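Local coordinates for NikO protein (Streptomyces tendae, PDB 4FQD), which acts as an enolpyruvyl transferase essential in nikkomycin biosynthesis and belongs to the MurA subfamily of the EPSP synthase family, at residues R104-G107 / S108-L112; M177-T181 / R182-L186; L265-V268 / V269-C273. The protein carries 4 engineered substitutions. All coordinates share one frame; numbering follows the deposited sequence.

Contacts 1 and 2 lie in one of the two globular domains of the inverse beta/alpha barrel fold, and contact 3 in the other, across the centre of the chain from contact 1. Helix 192-204 connects the first two: its Ser193 and Lys197 bind the sulfate that also meets contact 1, while residues 177-181 pack against Tyr192, Ala195 and Ala199 of the same helix. Centres of contacts 1 and 2 are about 23 Å apart, with nearest atoms about 11 Å apart. Contact 3 stands further off, its centre about 25 Å from contact 1 and 28 Å from contact 2. Contact 2 alone reaches the second subunit.

Contact 1 of 3, residues R104-G107 / S108-L112; sequences RIHG and SLYLL. With SO4 (sulfate ion), chain C.
Leu109 and Tyr110 turn their backbone amides back to the carbonyls three residues earlier, winding the chain into a short 3-10 turn between helices 99-102 and 112-118. The bond from Leu109 N to His106 O is 3.2 Å long and close to straight at the hydrogen (164°). That from Tyr110 N to Gly107 O, at 3.3 Å, is weak. Ser108 holds its hydroxyl between its own backbone N and carbonyl carbon, which aims OG at the start of the turn, 3.2 Å from Ile105 O. The same hydroxyl is hydrogen-bonded to Val102 O. Beside it, Ile105 lays CG1 against Ser108 CB and turns to Val64 and Leu65 of helix 60-71.

His106 has CG trans to its backbone N (chi1 175°), which swings the imidazole toward the turn. There its CD2 meets Leu109 CD1 at 3.5 Å, the methyl approaching obliquely. The ring also passes Tyr110, His106 CE1 lying 3.8 Å from Tyr110 OH; the planes stand at 79°. The phenol oxygen and the imidazole edge converge on a sulfate, probably from the crystallisation liquor. Tyr110 OH is 2.7 Å from sulfate O1 in a weak hydrogen bond, and sulfate O2 sits near the His106 ring plane, 3.1 Å from CE1. Ser193 and Lys197 bind the anion as well. This combination of hydroxyls, a lysine and an imidazole edge is consistent with a pocket receptive to anions, in a family whose substrates carry phosphate.

Contact 2 of 3, residues M177-T181 / R182-L186; sequences MLDYT and RNKAL
Lys184 and Thr181 close on one carbonyl oxygen, that of Leu178, and this shared acceptor organises the turn. Thr181 OG1 donates to Leu178 O over 2.9 Å, tilted 26° from the carbonyl plane. Lys184 NZ arrives at 3.0 Å from the opposite face, standing well above the plane (47° out of it). Thr181 N adds a weak backbone bond to the same oxygen, which is thus gripped by a hydroxyl, an ammonium group and an amide.

The lysine chain reaches this point because it bends at chi2 (-91°) and then runs straight. The bend brings Lys184 CD to 3.3 Å from Leu178 O and alongside Leu178 CB, so that the methylenes cover the base of the leucine before the ammonium group bonds. NZ also faces Asp179 OD1 at 4.0 Å, a long salt bridge in which the two side chains approach at a slant; the other carboxylate oxygen of Asp179 is salt-bridged to Arg150. With Arg150 on one oxygen and the ammonium distant from the other, the carboxylate would probably stay ionised, the lysine contributing modestly.

Beyond Thr181, Asn183 forms an Asx motif: its OD1 lies 2.8 Å from Leu186 N, which donates in the amide carbonyl plane. The second subunit takes over from there, its Asp385 bonding to Lys184 N and Asn183 ND2 and its Arg390 to Ala185 O. The turn itself connects strand 174-176 to helix 192-204, resting Met177 and Thr181 on Tyr192, while Tyr180 is wedged against His143 and Val147 of helix 142-149.

Contact 3 of 3, residues L265-V268 / V269-C273; sequences LIEV and VTWIC
Glu267 and Trp271 come together one helical turn apart through complementary torsions: the glutamate puts CG opposite its backbone N (chi1 -176°) and stays extended, and the tryptophan puts CG opposite its carbonyl carbon (chi1 -72°). The two side chains consequently run side by side in the same direction. Trp271 NE1 donates to Glu267 OE2 over 3.3 Å, with 159° at the hydrogen. The carboxylate oxygen lies in the plane of the indole and accepts with its anti lone pair, though the carboxylate itself is turned well away from the ring plane. Glu267 CD lies at the indole edge, in its plane, and Glu267 CG packs 3.5 Å from Trp271 CD1. The second oxygen, OE1, accepts from Ser31 N, so both ends of the buried carboxylate are held. With an alanine here, the indole N-H and Ser31 N would probably each lose their carboxylate oxygen, and a gap would be likely to open beside the tryptophan.

One residue earlier on the helix, Ile266 O takes two bonds from a single residue: Thr270 N at 2.8 Å and Thr270 OG1 at 2.6 Å, from opposite faces of its carbonyl plane. The hydroxyl is also hydrogen-bonded to Tyr438 OH. One residue after the Glu267-Trp271 pair, Val268 CG1 and Ile272 CD1 meet at 3.8 Å, the branches lying alongside each other, while Ile272 CG1 rests against Val268 O.

These are i to i+4 pairs of helix 265-278, which is covered on several flanks, in keeping with the inverse beta/alpha barrel, whose helices pack inside and whose sheets lie outside. Ile266, Val269 and Thr270 pack on Phe346 of helix 344-351, Thr270 and Cys273 on Leu417 of helix 409-419, and Trp271 on Leu441 and Leu445 of helix 441-447.

Contact 1 of 3, residues R104-G107 / S108-L112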
ATOM      1  N   ARG A 104     -28.906  13.643  14.198  1.00 33.46           N
ATOM      2  CA  ARG A 104     -28.055  13.300  15.333  1.00 34.00           C
ATOM      3  C   ARG A 104     -27.097  12.160  15.000  1.00 32.94           C
ATOM      4  O   ARG A 104     -25.992  12.090  15.539  1.00 33.96           O
ATOM      5  CB  ARG A 104     -28.902  12.928  16.553  1.00 38.00           C
ATOM      6  CG  ARG A 104     -29.606  14.104  17.206  1.00 42.12           C
ATOM      7  CD  ARG A 104     -30.564  13.648  18.295  1.00 49.48           C
ATOM      8  NE  ARG A 104     -29.862  13.102  19.452  1.00 69.65           N
ATOM      9  CZ  ARG A 104     -29.540  13.810  20.530  1.00 77.90           C
ATOM     10  NH1 ARG A 104     -29.860  15.094  20.602  1.00 71.08           N
ATOM     11  NH2 ARG A 104     -28.900  13.235  21.538  1.00 59.45           N
ATOM     12  N   ILE A 105     -27.526  11.267  14.112  1.00 30.37           N
ATOM     13  CA  ILE A 105     -26.711  10.119  13.734  1.00 31.46           C
ATOM     14  C   ILE A 105     -26.566   9.981  12.221  1.00 27.95           C
ATOM     15  O   ILE A 105     -27.331  10.565  11.453  1.00 20.58           O
ATOM     16  CB  ILE A 105     -27.282   8.804  14.298  1.00 25.53           C
ATOM     17  CG1 ILE A 105     -28.723   8.606  13.827  1.00 26.06           C
ATOM     18  CG2 ILE A 105     -27.206   8.797  15.817  1.00 26.89           C
ATOM     19  CD1 ILE A 105     -29.326   7.290  14.258  1.00 19.57           C
ATOM     20  N   HIS A 106     -25.575   9.201  11.806  1.00 31.83           N
ATOM     21  CA  HIS A 106     -25.321   8.952  10.394  1.00 33.92           C
ATOM     22  C   HIS A 106     -26.166   7.787   9.889  1.00 25.01           C
ATOM     23  O   HIS A 106     -26.493   7.708   8.705  1.00 26.10           O
ATOM     24  CB  HIS A 106     -23.834   8.659  10.176  1.00 23.43           C
ATOM     25  CG  HIS A 106     -23.490   8.277   8.770  1.00 33.71           C
ATOM     26  ND1 HIS A 106     -23.326   6.968   8.374  1.00 39.64           N
ATOM     27  CD2 HIS A 106     -23.274   9.033   7.668  1.00 36.18           C
ATOM     28  CE1 HIS A 106     -23.028   6.932   7.087  1.00 40.17           C
ATOM     29  NE2 HIS A 106     -22.988   8.174   6.636  1.00 42.51           N
ATOM     30  N   GLY A 107     -26.527   6.889  10.800  1.00 18.14           N
ATOM     31  CA  GLY A 107     -27.264   5.690  10.447  1.00 28.62           C
ATOM     32  C   GLY A 107     -28.685   5.933   9.970  1.00 27.12           C
ATOM     33  O   GLY A 107     -29.315   5.042   9.401  1.00 22.45           O
ATOM     34  N   SER A 108     -29.190   7.140  10.199  1.00 20.98           N
ATOM     35  CA  SER A 108     -30.545   7.492   9.789  1.00 18.77           C
ATOM     36  C   SER A 108     -30.659   7.586   8.270  1.00 18.59           C
ATOM     37  O   SER A 108     -31.756   7.519   7.716  1.00 19.08           O
ATOM     38  CB  SER A 108     -30.971   8.813  10.431  1.00 22.15           C
ATOM     39  OG  SER A 108     -30.130   9.875  10.018  1.00 27.08           O
ATOM     40  N   LEU A 109     -29.518   7.738   7.604  1.00 20.85           N
ATOM     41  CA  LEU A 109     -29.474   7.845   6.149  1.00 19.85           C
ATOM     42  C   LEU A 109     -29.989   6.584   5.464  1.00 19.09           C
ATOM     43  O   LEU A 109     -30.529   6.645   4.359  1.00 21.24           O
ATOM     44  CB  LEU A 109     -28.048   8.142   5.680  1.00 24.62           C
ATOM     45  CG  LEU A 109     -27.521   9.554   5.931  1.00 29.34           C
ATOM     46  CD1 LEU A 109     -26.054   9.653   5.552  1.00 28.83           C
ATOM     47  CD2 LEU A 109     -28.340  10.562   5.148  1.00 22.81           C
ATOM     48  N   TYR A 110     -29.821   5.443   6.121  1.00 14.91           N
ATOM     49  CA  TYR A 110     -30.220   4.167   5.538  1.00 15.36           C
ATOM     50  C   TYR A 110     -31.667   3.812   5.873  1.00 17.86           C
ATOM     51  O   TYR A 110     -32.104   2.679   5.667  1.00 14.30           O
ATOM     52  CB  TYR A 110     -29.261   3.058   5.972  1.00 15.68           C
ATOM     53  CG  TYR A 110     -27.823   3.351   5.606  1.00 17.99           C
ATOM     54  CD1 TYR A 110     -27.401   3.303   4.284  1.00 12.42           C
ATOM     55  CD2 TYR A 110     -26.891   3.685   6.579  1.00 17.92           C
ATOM     56  CE1 TYR A 110     -26.093   3.576   3.940  1.00 16.89           C
ATOM     57  CE2 TYR A 110     -25.577   3.959   6.245  1.00 22.38           C
ATOM     58  CZ  TYR A 110     -25.184   3.903   4.924  1.00 22.89           C
ATOM     59  OH  TYR A 110     -23.880   4.174   4.583  1.00 23.47           O
ATOM     60  N   LEU A 111     -32.402   4.791   6.389  1.00 22.51           N
ATOM     61  CA  LEU A 111     -33.832   4.639   6.626  1.00 17.66           C
ATOM     62  C   LEU A 111     -34.598   5.134   5.407  1.00 15.53           C
ATOM     63  O   LEU A 111     -35.790   4.867   5.261  1.00 20.42           O
ATOM     64  CB  LEU A 111     -34.259   5.425   7.865  1.00 16.39           C
ATOM     65  CG  LEU A 111     -33.707   4.938   9.205  1.00 19.25           C
ATOM     66  CD1 LEU A 111     -34.098   5.890  10.326  1.00 18.96           C
ATOM     67  CD2 LEU A 111     -34.201   3.533   9.500  1.00 13.10           C
ATOM     68  N   LEU A 112     -33.898   5.858   4.539  1.00 14.66           N
ATOM     69  CA  LEU A 112     -34.482   6.405   3.314  1.00 19.76           C
ATOM     70  C   LEU A 112     -35.170   5.382   2.394  1.00 21.76           C
ATOM     71  O   LEU A 112     -36.245   5.668   1.864  1.00 19.46           O
ATOM     72  CB  LEU A 112     -33.448   7.223   2.532  1.00 15.12           C
ATOM     73  CG  LEU A 112     -32.964   8.511   3.199  1.00 19.92           C
ATOM     74  CD1 LEU A 112     -31.953   9.226   2.316  1.00 19.13           C
ATOM     75  CD2 LEU A 112     -34.141   9.419   3.517  1.00 17.69           C
TER
HETATM   76  S   SO4 C 501     -20.755   3.772   5.731  1.00 44.01           S
HETATM   77  O1  SO4 C 501     -21.524   2.809   4.949  1.00 26.60           O
HETATM   78  O2  SO4 C 501     -21.542   4.202   6.884  1.00 29.46           O
HETATM   79  O3  SO4 C 501     -19.520   3.143   6.190  1.00 59.60           O
HETATM   80  O4  SO4 C 501     -20.432   4.929   4.900  1.00 27.28           O

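Contact 2 of 3, residues M177-T181 / R182-L186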
ATOM      1  N   MET A 177     -21.344  -2.153  -8.545  1.00 16.07           N
ATOM      2  CA  MET A 177     -21.009  -1.337  -7.378  1.00 13.92           C
ATOM      3  C   MET A 177     -19.665  -0.627  -7.494  1.00 16.45           C
ATOM      4  O   MET A 177     -19.355   0.254  -6.692  1.00 18.28           O
ATOM      5  CB  MET A 177     -21.059  -2.176  -6.100  1.00 12.97           C
ATOM      6  CG  MET A 177     -22.460  -2.607  -5.728  1.00 17.17           C
ATOM      7  SD  MET A 177     -23.514  -1.165  -5.500  1.00 33.15           S
ATOM      8  CE  MET A 177     -24.991  -1.694  -6.340  1.00  8.83           C
ATOM      9  N   LEU A 178     -18.871  -1.005  -8.491  1.00 12.18           N
ATOM     10  CA  LEU A 178     -17.595  -0.340  -8.734  1.00 14.56           C
ATOM     11  C   LEU A 178     -17.812   1.078  -9.255  1.00 17.18           C
ATOM     12  O   LEU A 178     -16.882   1.884  -9.309  1.00 15.11           O
ATOM     13  CB  LEU A 178     -16.740  -1.147  -9.711  1.00 12.02           C
ATOM     14  CG  LEU A 178     -16.331  -2.541  -9.231  1.00 16.63           C
ATOM     15  CD1 LEU A 178     -15.355  -3.186 -10.202  1.00 15.90           C
ATOM     16  CD2 LEU A 178     -15.739  -2.471  -7.833  1.00 12.22           C
ATOM     17  N   ASP A 179     -19.052   1.374  -9.632  1.00 15.13           N
ATOM     18  CA  ASP A 179     -19.450   2.718 -10.024  1.00 17.94           C
ATOM     19  C   ASP A 179     -19.338   3.681  -8.846  1.00 19.53           C
ATOM     20  O   ASP A 179     -19.275   4.897  -9.025  1.00 18.32           O
ATOM     21  CB  ASP A 179     -20.889   2.709 -10.541  1.00 18.06           C
ATOM     22  CG  ASP A 179     -21.003   2.144 -11.944  1.00 25.00           C
ATOM     23  OD1 ASP A 179     -20.034   1.515 -12.423  1.00 22.95           O
ATOM     24  OD2 ASP A 179     -22.069   2.328 -12.566  1.00 19.32           O
ATOM     25  N   TYR A 180     -19.309   3.125  -7.639  1.00 15.15           N
ATOM     26  CA  TYR A 180     -19.265   3.931  -6.428  1.00 17.31           C
ATOM     27  C   TYR A 180     -17.968   3.726  -5.650  1.00 13.86           C
ATOM     28  O   TYR A 180     -17.945   3.830  -4.425  1.00 14.76           O
ATOM     29  CB  TYR A 180     -20.480   3.623  -5.553  1.00 15.93           C
ATOM     30  CG  TYR A 180     -21.790   3.790  -6.287  1.00 17.98           C
ATOM     31  CD1 TYR A 180     -22.395   5.035  -6.394  1.00 17.35           C
ATOM     32  CD2 TYR A 180     -22.414   2.704  -6.889  1.00 15.56           C
ATOM     33  CE1 TYR A 180     -23.589   5.194  -7.069  1.00 18.37           C
ATOM     34  CE2 TYR A 180     -23.607   2.854  -7.566  1.00 19.42           C
ATOM     35  CZ  TYR A 180     -24.190   4.101  -7.654  1.00 17.79           C
ATOM     36  OH  TYR A 180     -25.379   4.251  -8.328  1.00 20.32           O
ATOM     37  N   THR A 181     -16.892   3.438  -6.376  1.00 12.89           N
ATOM     38  CA  THR A 181     -15.567   3.315  -5.780  1.00 18.64           C
ATOM     39  C   THR A 181     -14.619   4.324  -6.421  1.00 17.13           C
ATOM     40  O   THR A 181     -14.769   4.660  -7.595  1.00 22.14           O
ATOM     41  CB  THR A 181     -14.987   1.899  -5.969  1.00 15.40           C
ATOM     42  OG1 THR A 181     -14.765   1.651  -7.363  1.00 14.05           O
ATOM     43  CG2 THR A 181     -15.940   0.852  -5.420  1.00 12.67           C
ATOM     44  N   ARG A 182     -13.651   4.809  -5.650  1.00 19.23           N
ATOM     45  CA  ARG A 182     -12.663   5.743  -6.184  1.00 16.88           C
ATOM     46  C   ARG A 182     -11.723   5.031  -7.151  1.00 15.00           C
ATOM     47  O   ARG A 182     -11.476   5.510  -8.257  1.00 16.30           O
ATOM     48  CB  ARG A 182     -11.858   6.400  -5.060  1.00 23.50           C
ATOM     49  CG  ARG A 182     -10.769   7.337  -5.566  1.00 24.37           C
ATOM     50  CD  ARG A 182      -9.862   7.830  -4.448  1.00 42.43           C
ATOM     51  NE  ARG A 182     -10.545   8.733  -3.526  1.00 50.39           N
ATOM     52  CZ  ARG A 182     -10.877   8.415  -2.278  1.00 43.86           C
ATOM     53  NH1 ARG A 182     -10.583   7.215  -1.797  1.00 31.96           N
ATOM     54  NH2 ARG A 182     -11.498   9.301  -1.510  1.00 37.29           N
ATOM     55  N   ASN A 183     -11.203   3.886  -6.722  1.00 21.94           N
ATOM     56  CA  ASN A 183     -10.328   3.077  -7.563  1.00 13.73           C
ATOM     57  C   ASN A 183     -10.981   1.740  -7.901  1.00 12.56           C
ATOM     58  O   ASN A 183     -11.261   0.936  -7.012  1.00 11.41           O
ATOM     59  CB  ASN A 183      -8.980   2.851  -6.875  1.00 11.87           C
ATOM     60  CG  ASN A 183      -7.933   2.287  -7.817  1.00 16.70           C
ATOM     61  OD1 ASN A 183      -7.873   1.079  -8.048  1.00 14.25           O
ATOM     62  ND2 ASN A 183      -7.098   3.163  -8.365  1.00 12.94           N
ATOM     63  N   LYS A 184     -11.220   1.514  -9.189  1.00 18.25           N
ATOM     64  CA  LYS A 184     -11.929   0.324  -9.650  1.00 14.43           C
ATOM     65  C   LYS A 184     -11.122  -0.950  -9.429  1.00 12.63           C
ATOM     66  O   LYS A 184     -11.674  -1.986  -9.058  1.00 18.39           O
ATOM     67  CB  LYS A 184     -12.273   0.455 -11.136  1.00 11.02           C
ATOM     68  CG  LYS A 184     -12.871   1.795 -11.529  1.00 19.36           C
ATOM     69  CD  LYS A 184     -14.386   1.798 -11.454  1.00 21.13           C
ATOM     70  CE  LYS A 184     -14.938   3.134 -11.925  1.00 26.95           C
ATOM     71  NZ  LYS A 184     -16.426   3.162 -11.970  1.00 30.01           N
ATOM     72  N   ALA A 185      -9.817  -0.871  -9.667  1.00 12.08           N
ATOM     73  CA  ALA A 185      -8.940  -2.029  -9.528  1.00 12.17           C
ATOM     74  C   ALA A 185      -8.779  -2.426  -8.066  1.00 13.79           C
ATOM     75  O   ALA A 185      -8.783  -3.611  -7.727  1.00  9.84           O
ATOM     76  CB  ALA A 185      -7.584  -1.749 -10.156  1.00 10.29           C
ATOM     77  N   LEU A 186      -8.640  -1.427  -7.203  1.00  9.87           N
ATOM     78  CA  LEU A 186      -8.478  -1.667  -5.777  1.00 13.26           C
ATOM     79  C   LEU A 186      -9.827  -1.973  -5.135  1.00 13.02           C
ATOM     80  O   LEU A 186      -9.890  -2.543  -4.043  1.00 11.99           O
ATOM     81  CB  LEU A 186      -7.840  -0.450  -5.104  1.00 13.65           C
ATOM     82  CG  LEU A 186      -7.183  -0.680  -3.743  1.00 18.16           C
ATOM     83  CD1 LEU A 186      -5.929  -1.528  -3.896  1.00  9.10           C
ATOM     84  CD2 LEU A 186      -6.862   0.643  -3.064  1.00 12.16           C
TER

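Contact 3 of 3, residues L265-V268 / V269-C273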
ATOM      1  N   LEU A 265     -16.152  -4.763  15.505  1.00 12.41           N
ATOM      2  CA  LEU A 265     -14.868  -5.064  14.885  1.00 11.75           C
ATOM      3  C   LEU A 265     -13.757  -4.132  15.357  1.00 12.61           C
ATOM      4  O   LEU A 265     -12.659  -4.578  15.685  1.00 13.21           O
ATOM      5  CB  LEU A 265     -14.990  -4.999  13.359  1.00 12.71           C
ATOM      6  CG  LEU A 265     -16.093  -5.852  12.730  1.00 16.47           C
ATOM      7  CD1 LEU A 265     -16.039  -5.776  11.214  1.00 12.67           C
ATOM      8  CD2 LEU A 265     -15.987  -7.289  13.196  1.00 10.88           C
ATOM      9  N   ILE A 266     -14.047  -2.837  15.392  1.00 10.90           N
ATOM     10  CA  ILE A 266     -13.044  -1.849  15.770  1.00 12.45           C
ATOM     11  C   ILE A 266     -12.789  -1.859  17.276  1.00 10.90           C
ATOM     12  O   ILE A 266     -11.691  -1.537  17.730  1.00 15.39           O
ATOM     13  CB  ILE A 266     -13.432  -0.433  15.300  1.00 10.95           C
ATOM     14  CG1 ILE A 266     -13.872  -0.468  13.835  1.00 16.12           C
ATOM     15  CG2 ILE A 266     -12.269   0.530  15.474  1.00 12.46           C
ATOM     16  CD1 ILE A 266     -12.823  -1.031  12.896  1.00 12.53           C
ATOM     17  N   GLU A 267     -13.800  -2.243  18.051  1.00 12.15           N
ATOM     18  CA  GLU A 267     -13.624  -2.366  19.493  1.00 11.02           C
ATOM     19  C   GLU A 267     -12.644  -3.492  19.802  1.00 12.87           C
ATOM     20  O   GLU A 267     -11.823  -3.378  20.712  1.00 14.14           O
ATOM     21  CB  GLU A 267     -14.956  -2.618  20.200  1.00 11.81           C
ATOM     22  CG  GLU A 267     -14.831  -2.660  21.717  1.00 15.68           C
ATOM     23  CD  GLU A 267     -16.119  -3.054  22.414  1.00 23.54           C
ATOM     24  OE1 GLU A 267     -17.134  -3.269  21.718  1.00 23.82           O
ATOM     25  OE2 GLU A 267     -16.113  -3.152  23.660  1.00 18.44           O
ATOM     26  N   VAL A 268     -12.736  -4.577  19.036  1.00 10.36           N
ATOM     27  CA  VAL A 268     -11.812  -5.695  19.180  1.00 11.45           C
ATOM     28  C   VAL A 268     -10.387  -5.236  18.892  1.00 12.70           C
ATOM     29  O   VAL A 268      -9.467  -5.526  19.657  1.00 10.56           O
ATOM     30  CB  VAL A 268     -12.175  -6.863  18.240  1.00 12.15           C
ATOM     31  CG1 VAL A 268     -11.096  -7.935  18.278  1.00  5.30           C
ATOM     32  CG2 VAL A 268     -13.526  -7.447  18.617  1.00  9.52           C
ATOM     33  N   VAL A 269     -10.219  -4.511  17.790  1.00 10.51           N
ATOM     34  CA  VAL A 269      -8.929  -3.938  17.426  1.00 12.60           C
ATOM     35  C   VAL A 269      -8.410  -3.039  18.541  1.00 12.60           C
ATOM     36  O   VAL A 269      -7.235  -3.103  18.911  1.00  7.61           O
ATOM     37  CB  VAL A 269      -9.029  -3.115  16.123  1.00 10.04           C
ATOM     38  CG1 VAL A 269      -7.714  -2.404  15.832  1.00  7.00           C
ATOM     39  CG2 VAL A 269      -9.429  -4.006  14.959  1.00  6.69           C
ATOM     40  N   THR A 270      -9.302  -2.215  19.083  1.00 11.97           N
ATOM     41  CA  THR A 270      -8.955  -1.272  20.140  1.00 12.25           C
ATOM     42  C   THR A 270      -8.420  -1.977  21.384  1.00 10.26           C
ATOM     43  O   THR A 270      -7.433  -1.543  21.976  1.00 13.88           O
ATOM     44  CB  THR A 270     -10.166  -0.403  20.533  1.00 11.47           C
ATOM     45  OG1 THR A 270     -10.673   0.267  19.372  1.00 10.70           O
ATOM     46  CG2 THR A 270      -9.770   0.630  21.576  1.00 10.37           C
ATOM     47  N   TRP A 271      -9.072  -3.068  21.773  1.00 10.34           N
ATOM     48  CA  TRP A 271      -8.669  -3.801  22.967  1.00 12.38           C
ATOM     49  C   TRP A 271      -7.392  -4.611  22.758  1.00 11.96           C
ATOM     50  O   TRP A 271      -6.597  -4.776  23.683  1.00 13.28           O
ATOM     51  CB  TRP A 271      -9.802  -4.703  23.464  1.00 10.68           C
ATOM     52  CG  TRP A 271     -10.929  -3.946  24.090  1.00 17.25           C
ATOM     53  CD1 TRP A 271     -12.228  -3.915  23.674  1.00 16.40           C
ATOM     54  CD2 TRP A 271     -10.857  -3.098  25.242  1.00 18.15           C
ATOM     55  NE1 TRP A 271     -12.971  -3.105  24.499  1.00 21.29           N
ATOM     56  CE2 TRP A 271     -12.151  -2.591  25.470  1.00 14.86           C
ATOM     57  CE3 TRP A 271      -9.823  -2.721  26.106  1.00 14.00           C
ATOM     58  CZ2 TRP A 271     -12.440  -1.728  26.523  1.00 17.99           C
ATOM     59  CZ3 TRP A 271     -10.112  -1.865  27.151  1.00 16.18           C
ATOM     60  CH2 TRP A 271     -11.409  -1.377  27.351  1.00 19.76           C
ATOM     61  N   ILE A 272      -7.203  -5.117  21.545  1.00 12.38           N
ATOM     62  CA  ILE A 272      -5.974  -5.823  21.201  1.00 10.78           C
ATOM     63  C   ILE A 272      -4.795  -4.856  21.280  1.00 13.80           C
ATOM     64  O   ILE A 272      -3.736  -5.193  21.811  1.00 12.46           O
ATOM     65  CB  ILE A 272      -6.051  -6.447  19.795  1.00 10.73           C
ATOM     66  CG1 ILE A 272      -7.077  -7.583  19.774  1.00 11.85           C
ATOM     67  CG2 ILE A 272      -4.689  -6.967  19.362  1.00  8.08           C
ATOM     68  CD1 ILE A 272      -7.286  -8.194  18.404  1.00  9.81           C
ATOM     69  N   CYS A 273      -4.997  -3.649  20.760  1.00 11.26           N
ATOM     70  CA  CYS A 273      -3.986  -2.602  20.828  1.00 12.74           C
ATOM     71  C   CYS A 273      -3.679  -2.242  22.278  1.00 13.94           C
ATOM     72  O   CYS A 273      -2.522  -2.031  22.644  1.00 12.01           O
ATOM     73  CB  CYS A 273      -4.454  -1.360  20.067  1.00 11.47           C
ATOM     74  SG  CYS A 273      -3.329   0.053  20.174  1.00 17.14           S
TER